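Local coordinates for uncharacterized protein (Staphylococcus aureus, PDB 3P8A) that is of unknown function but carries a glyoxalase-like domain, which suggests a relationship to the vicinal oxygen chelate (VOC) proteins, at residues K61-Y69 with L181-I191. Numbering follows the deposited sequence.
Sequences KLGYINENY and LQKYFQKQFSI
Gln186 meets the end of strand 58-64 with both side chain and backbone. Its CG lies opposite the carbonyl carbon (chi1 -58°) and the chain runs on extended, which carries the amide to Tyr64 O; NE2 donates there at 2.8 Å, 31° out of the carbonyl plane, while the backbone N makes weak hydrogen bonds to Tyr64 O and, at 2.9 Å, to Ile65 O. Gln186 OE1 is held in turn by Lys46 N, which fixes the amide's rotation. The Tyr64 and Tyr184 rings run side by side, nearly parallel but slid apart with centroids 5.5 Å apart. The Phe185 ring is sandwiched, with Glu67 N over one face and Leu181 O over the other; Tyr64 CB sits at its edge. The partners belong to the hairpin turn between strands 58-64 and 69-75 of the eight-stranded sheet and to the linker from helix 176-181 into strand 189-198 of the seven-stranded sheet, so the contact bridges both sheets. Among apolar contacts, Leu181 crosses Tyr64 at its hydroxyl end, CD2 lying 3.5 Å from OH, and at the close of the type I turn Gln186-Phe189, Ile65 CG2 packs on Phe189 CB at 3.7 Å. Two waters bridge the segments: one joins Asn66 OD1, Glu67 OE1 and Lys187 NZ, the other Asn68 ND2 and Ile191 N.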
ATOM      1  N   LYS A  61       2.593  11.179  -6.266  1.00 12.41           N
ATOM      2  CA  LYS A  61       1.415  12.038  -6.368  1.00 12.91           C
ATOM      3  C   LYS A  61       0.443  11.326  -5.502  1.00 16.47           C
ATOM      4  O   LYS A  61       0.437  10.092  -5.479  1.00 16.86           O
ATOM      5  CB  LYS A  61       0.863  12.143  -7.792  1.00 14.59           C
ATOM      6  CG  LYS A  61       1.556  13.153  -8.677  1.00 22.49           C
ATOM      7  CD  LYS A  61       0.706  13.363  -9.916  1.00 25.33           C
ATOM      8  CE  LYS A  61       1.371  14.245 -10.938  1.00 25.68           C
ATOM      9  NZ  LYS A  61       0.612  14.221 -12.216  1.00 19.90           N
ATOM     10  N   LEU A  62      -0.336  12.079  -4.728  1.00 13.63           N
ATOM     11  CA  LEU A  62      -1.211  11.489  -3.726  1.00 13.73           C
ATOM     12  C   LEU A  62      -2.664  11.777  -3.918  1.00 17.79           C
ATOM     13  O   LEU A  62      -3.047  12.905  -4.195  1.00 17.68           O
ATOM     14  CB  LEU A  62      -0.740  11.934  -2.325  1.00 14.29           C
ATOM     15  CG  LEU A  62       0.795  11.895  -2.113  1.00 18.17           C
ATOM     16  CD1 LEU A  62       1.238  12.840  -1.030  1.00 19.37           C
ATOM     17  CD2 LEU A  62       1.285  10.473  -1.853  1.00 18.84           C
ATOM     18  N   GLY A  63      -3.457  10.716  -3.837  1.00 14.78           N
ATOM     19  CA  GLY A  63      -4.907  10.749  -3.889  1.00 13.98           C
ATOM     20  C   GLY A  63      -5.430  10.513  -2.485  1.00 19.93           C
ATOM     21  O   GLY A  63      -5.582   9.363  -2.058  1.00 18.22           O
ATOM     22  N   TYR A  64      -5.652  11.608  -1.723  1.00 18.34           N
ATOM     23  CA  TYR A  64      -6.154  11.499  -0.355  1.00 17.18           C
ATOM     24  C   TYR A  64      -7.627  11.135  -0.350  1.00 20.40           C
ATOM     25  O   TYR A  64      -8.444  11.816  -0.966  1.00 19.19           O
ATOM     26  CB  TYR A  64      -5.904  12.795   0.442  1.00 17.89           C
ATOM     27  CG  TYR A  64      -4.447  13.081   0.710  1.00 20.49           C
ATOM     28  CD1 TYR A  64      -3.759  12.415   1.716  1.00 22.61           C
ATOM     29  CD2 TYR A  64      -3.764  14.054  -0.014  1.00 21.99           C
ATOM     30  CE1 TYR A  64      -2.420  12.698   1.989  1.00 24.23           C
ATOM     31  CE2 TYR A  64      -2.428  14.348   0.251  1.00 23.65           C
ATOM     32  CZ  TYR A  64      -1.759  13.668   1.255  1.00 33.36           C
ATOM     33  OH  TYR A  64      -0.441  13.954   1.529  1.00 41.77           O
ATOM     34  N   ILE A  65      -7.958  10.043   0.337  1.00 18.16           N
ATOM     35  CA  ILE A  65      -9.331   9.565   0.438  1.00 19.23           C
ATOM     36  C   ILE A  65      -9.891  10.008   1.792  1.00 26.66           C
ATOM     37  O   ILE A  65     -10.416  11.117   1.887  1.00 26.64           O
ATOM     38  CB  ILE A  65      -9.437   8.032   0.135  1.00 21.57           C
ATOM     39  CG1 ILE A  65      -8.756   7.655  -1.190  1.00 21.66           C
ATOM     40  CG2 ILE A  65     -10.884   7.544   0.163  1.00 20.71           C
ATOM     41  CD1 ILE A  65      -9.327   8.417  -2.517  1.00 30.27           C
ATOM     42  N   ASN A  66      -9.740   9.183   2.839  1.00 25.62           N
ATOM     43  CA  ASN A  66     -10.244   9.497   4.182  1.00 26.23           C
ATOM     44  C   ASN A  66      -9.413   8.747   5.225  1.00 30.44           C
ATOM     45  O   ASN A  66      -9.633   7.550   5.458  1.00 29.12           O
ATOM     46  CB  ASN A  66     -11.751   9.161   4.274  1.00 28.60           C
ATOM     47  CG  ASN A  66     -12.472   9.715   5.493  1.00 52.68           C
ATOM     48  OD1 ASN A  66     -11.890  10.351   6.386  1.00 48.70           O
ATOM     49  ND2 ASN A  66     -13.773   9.472   5.558  1.00 40.22           N
ATOM     50  N   GLU A  67      -8.398   9.444   5.786  1.00 28.64           N
ATOM     51  CA  GLU A  67      -7.444   8.929   6.778  1.00 28.68           C
ATOM     52  C   GLU A  67      -6.559   7.804   6.173  1.00 29.88           C
ATOM     53  O   GLU A  67      -5.841   7.082   6.881  1.00 29.49           O
ATOM     54  CB  GLU A  67      -8.141   8.532   8.106  1.00 30.36           C
ATOM     55  CG  GLU A  67      -8.738   9.724   8.834  1.00 45.04           C
ATOM     56  CD  GLU A  67      -9.685   9.382   9.967  1.00 73.21           C
ATOM     57  OE1 GLU A  67     -10.917   9.514   9.776  1.00 68.20           O
ATOM     58  OE2 GLU A  67      -9.195   8.999  11.053  1.00 73.80           O
ATOM     59  N   ASN A  68      -6.601   7.708   4.833  1.00 23.00           N
ATOM     60  CA  ASN A  68      -5.820   6.791   4.003  1.00 21.15           C
ATOM     61  C   ASN A  68      -5.730   7.396   2.606  1.00 20.67           C
ATOM     62  O   ASN A  68      -6.416   8.375   2.315  1.00 17.59           O
ATOM     63  CB  ASN A  68      -6.393   5.358   4.003  1.00 22.35           C
ATOM     64  CG  ASN A  68      -7.886   5.260   3.844  1.00 28.06           C
ATOM     65  OD1 ASN A  68      -8.582   4.617   4.650  1.00 16.24           O
ATOM     66  ND2 ASN A  68      -8.415   5.891   2.813  1.00 18.52           N
ATOM     67  N   TYR A  69      -4.835   6.877   1.767  1.00 15.46           N
ATOM     68  CA  TYR A  69      -4.660   7.479   0.455  1.00 13.66           C
ATOM     69  C   TYR A  69      -4.152   6.511  -0.574  1.00 14.92           C
ATOM     70  O   TYR A  69      -3.812   5.377  -0.260  1.00 12.22           O
ATOM     71  CB  TYR A  69      -3.717   8.709   0.541  1.00 13.02           C
ATOM     72  CG  TYR A  69      -2.320   8.432   1.048  1.00 13.12           C
ATOM     73  CD1 TYR A  69      -1.243   8.357   0.169  1.00 13.96           C
ATOM     74  CD2 TYR A  69      -2.063   8.296   2.415  1.00 13.84           C
ATOM     75  CE1 TYR A  69       0.053   8.123   0.633  1.00 15.02           C
ATOM     76  CE2 TYR A  69      -0.769   8.070   2.890  1.00 14.99           C
ATOM     77  CZ  TYR A  69       0.282   7.972   1.994  1.00 20.35           C
ATOM     78  OH  TYR A  69       1.554   7.750   2.452  1.00 19.94           O
ATOM     79  N   LEU A 181      -4.030  17.149   6.998  1.00 41.43           N
ATOM     80  CA  LEU A 181      -4.434  16.657   5.676  1.00 40.23           C
ATOM     81  C   LEU A 181      -5.941  16.652   5.394  1.00 41.59           C
ATOM     82  O   LEU A 181      -6.342  16.370   4.262  1.00 39.49           O
ATOM     83  CB  LEU A 181      -3.812  15.280   5.370  1.00 40.58           C
ATOM     84  CG  LEU A 181      -2.280  15.175   5.399  1.00 45.74           C
ATOM     85  CD1 LEU A 181      -1.859  13.743   5.408  1.00 48.74           C
ATOM     86  CD2 LEU A 181      -1.625  15.876   4.201  1.00 46.01           C
ATOM     87  N   GLN A 182      -6.778  17.010   6.398  1.00 37.77           N
ATOM     88  CA  GLN A 182      -8.239  17.078   6.242  1.00 36.82           C
ATOM     89  C   GLN A 182      -8.651  17.960   5.067  1.00 37.91           C
ATOM     90  O   GLN A 182      -9.671  17.687   4.447  1.00 36.95           O
ATOM     91  CB  GLN A 182      -8.952  17.507   7.546  1.00 38.67           C
ATOM     92  CG  GLN A 182      -8.650  18.932   8.030  1.00 58.39           C
ATOM     93  CD  GLN A 182      -9.260  19.296   9.367  1.00 83.00           C
ATOM     94  OE1 GLN A 182      -9.636  18.436  10.181  1.00 76.97           O
ATOM     95  NE2 GLN A 182      -9.327  20.596   9.641  1.00 76.56           N
ATOM     96  N   LYS A 183      -7.837  18.993   4.741  1.00 33.27           N
ATOM     97  CA  LYS A 183      -8.070  19.914   3.623  1.00 32.52           C
ATOM     98  C   LYS A 183      -7.991  19.192   2.270  1.00 36.21           C
ATOM     99  O   LYS A 183      -8.570  19.670   1.294  1.00 36.76           O
ATOM    100  CB  LYS A 183      -7.105  21.123   3.668  1.00 34.34           C
ATOM    101  CG  LYS A 183      -5.626  20.756   3.575  1.00 39.97           C
ATOM    102  CD  LYS A 183      -4.746  21.918   3.136  1.00 44.05           C
ATOM    103  CE  LYS A 183      -3.937  22.543   4.251  1.00 47.22           C
ATOM    104  NZ  LYS A 183      -2.926  21.613   4.821  1.00 55.27           N
ATOM    105  N   TYR A 184      -7.284  18.042   2.225  1.00 31.78           N
ATOM    106  CA  TYR A 184      -7.078  17.204   1.040  1.00 31.11           C
ATOM    107  C   TYR A 184      -7.991  15.973   0.963  1.00 32.79           C
ATOM    108  O   TYR A 184      -8.129  15.411  -0.125  1.00 32.29           O
ATOM    109  CB  TYR A 184      -5.606  16.757   0.914  1.00 32.33           C
ATOM    110  CG  TYR A 184      -4.587  17.874   0.943  1.00 35.50           C
ATOM    111  CD1 TYR A 184      -4.690  18.963   0.080  1.00 37.93           C
ATOM    112  CD2 TYR A 184      -3.485  17.813   1.788  1.00 36.23           C
ATOM    113  CE1 TYR A 184      -3.750  19.991   0.099  1.00 38.92           C
ATOM    114  CE2 TYR A 184      -2.538  18.834   1.816  1.00 37.34           C
ATOM    115  CZ  TYR A 184      -2.672  19.919   0.967  1.00 46.60           C
ATOM    116  OH  TYR A 184      -1.743  20.930   0.998  1.00 50.38           O
ATOM    117  N   PHE A 185      -8.606  15.550   2.090  1.00 28.02           N
ATOM    118  CA  PHE A 185      -9.483  14.374   2.119  1.00 26.80           C
ATOM    119  C   PHE A 185     -10.720  14.554   1.242  1.00 30.06           C
ATOM    120  O   PHE A 185     -11.373  15.599   1.283  1.00 29.78           O
ATOM    121  CB  PHE A 185      -9.898  13.991   3.550  1.00 28.51           C
ATOM    122  CG  PHE A 185      -8.833  13.492   4.511  1.00 29.80           C
ATOM    123  CD1 PHE A 185      -7.585  13.077   4.048  1.00 32.50           C
ATOM    124  CD2 PHE A 185      -9.083  13.434   5.882  1.00 31.40           C
ATOM    125  CE1 PHE A 185      -6.605  12.617   4.939  1.00 33.70           C
ATOM    126  CE2 PHE A 185      -8.100  12.981   6.770  1.00 33.96           C
ATOM    127  CZ  PHE A 185      -6.870  12.568   6.292  1.00 32.42           C
ATOM    128  N   GLN A 186     -11.038  13.519   0.450  1.00 24.62           N
ATOM    129  CA  GLN A 186     -12.188  13.529  -0.454  1.00 23.32           C
ATOM    130  C   GLN A 186     -13.160  12.552   0.158  1.00 28.13           C
ATOM    131  O   GLN A 186     -13.163  11.366  -0.178  1.00 28.17           O
ATOM    132  CB  GLN A 186     -11.750  13.100  -1.864  1.00 23.90           C
ATOM    133  CG  GLN A 186     -10.661  13.987  -2.435  1.00 21.08           C
ATOM    134  CD  GLN A 186     -10.062  13.379  -3.661  1.00 25.31           C
ATOM    135  OE1 GLN A 186     -10.671  13.386  -4.737  1.00 14.37           O
ATOM    136  NE2 GLN A 186      -8.839  12.862  -3.529  1.00 16.29           N
ATOM    137  N   LYS A 187     -13.932  13.049   1.127  1.00 26.05           N
ATOM    138  CA  LYS A 187     -14.851  12.302   1.980  1.00 26.24           C
ATOM    139  C   LYS A 187     -16.095  11.657   1.355  1.00 30.47           C
ATOM    140  O   LYS A 187     -16.796  10.882   2.026  1.00 31.68           O
ATOM    141  CB  LYS A 187     -15.103  13.043   3.296  1.00 28.33           C
ATOM    142  CG  LYS A 187     -13.843  13.045   4.167  1.00 36.12           C
ATOM    143  CD  LYS A 187     -14.014  13.748   5.497  1.00 48.91           C
ATOM    144  CE  LYS A 187     -12.747  13.651   6.312  1.00 59.36           C
ATOM    145  NZ  LYS A 187     -12.876  14.331   7.628  1.00 71.85           N
ATOM    146  N   GLN A 188     -16.300  11.886   0.048  1.00 26.16           N
ATOM    147  CA  GLN A 188     -17.352  11.246  -0.757  1.00 24.73           C
ATOM    148  C   GLN A 188     -16.896   9.779  -1.002  1.00 27.24           C
ATOM    149  O   GLN A 188     -17.727   8.903  -1.252  1.00 27.36           O
ATOM    150  CB  GLN A 188     -17.521  11.995  -2.109  1.00 25.18           C
ATOM    151  CG  GLN A 188     -16.318  11.872  -3.059  1.00 36.33           C
ATOM    152  CD  GLN A 188     -15.922  13.099  -3.829  1.00 60.24           C
ATOM    153  OE1 GLN A 188     -15.968  13.138  -5.060  1.00 58.54           O
ATOM    154  NE2 GLN A 188     -15.440  14.112  -3.121  1.00 53.32           N
ATOM    155  N   PHE A 189     -15.562   9.541  -0.932  1.00 20.62           N
ATOM    156  CA  PHE A 189     -14.941   8.241  -1.129  1.00 19.57           C
ATOM    157  C   PHE A 189     -14.529   7.609   0.174  1.00 21.80           C
ATOM    158  O   PHE A 189     -14.148   8.306   1.112  1.00 20.13           O
ATOM    159  CB  PHE A 189     -13.699   8.361  -2.018  1.00 21.37           C
ATOM    160  CG  PHE A 189     -13.928   8.983  -3.366  1.00 22.78           C
ATOM    161  CD1 PHE A 189     -14.820   8.414  -4.271  1.00 24.69           C
ATOM    162  CD2 PHE A 189     -13.189  10.086  -3.769  1.00 24.11           C
ATOM    163  CE1 PHE A 189     -15.012   8.981  -5.527  1.00 25.08           C
ATOM    164  CE2 PHE A 189     -13.379  10.651  -5.030  1.00 26.64           C
ATOM    165  CZ  PHE A 189     -14.301  10.106  -5.891  1.00 24.69           C
ATOM    166  N   SER A 190     -14.526   6.273   0.189  1.00 17.77           N
ATOM    167  CA  SER A 190     -14.132   5.447   1.312  1.00 16.50           C
ATOM    168  C   SER A 190     -13.626   4.109   0.762  1.00 17.35           C
ATOM    169  O   SER A 190     -14.366   3.425   0.052  1.00 15.03           O
ATOM    170  CB  SER A 190     -15.322   5.233   2.246  1.00 20.63           C
ATOM    171  OG  SER A 190     -14.901   4.753   3.512  1.00 38.63           O
ATOM    172  N   ILE A 191     -12.352   3.762   1.032  1.00 13.67           N
ATOM    173  CA  ILE A 191     -11.796   2.475   0.606  1.00 12.87           C
ATOM    174  C   ILE A 191     -12.539   1.398   1.419  1.00 16.17           C
ATOM    175  O   ILE A 191     -12.701   1.544   2.632  1.00 15.14           O
ATOM    176  CB  ILE A 191     -10.247   2.401   0.714  1.00 16.14           C
ATOM    177  CG1 ILE A 191      -9.574   3.302  -0.355  1.00 16.35           C
ATOM    178  CG2 ILE A 191      -9.740   0.954   0.592  1.00 16.56           C
ATOM    179  CD1 ILE A 191      -8.187   3.784  -0.037  1.00 22.91           C
TER
HETATM  180  O   HOH W   1     -12.317  11.684   8.894  1.00 47.79           O
HETATM  181  O   HOH W   2     -11.093   5.423   3.102  1.00 23.39           O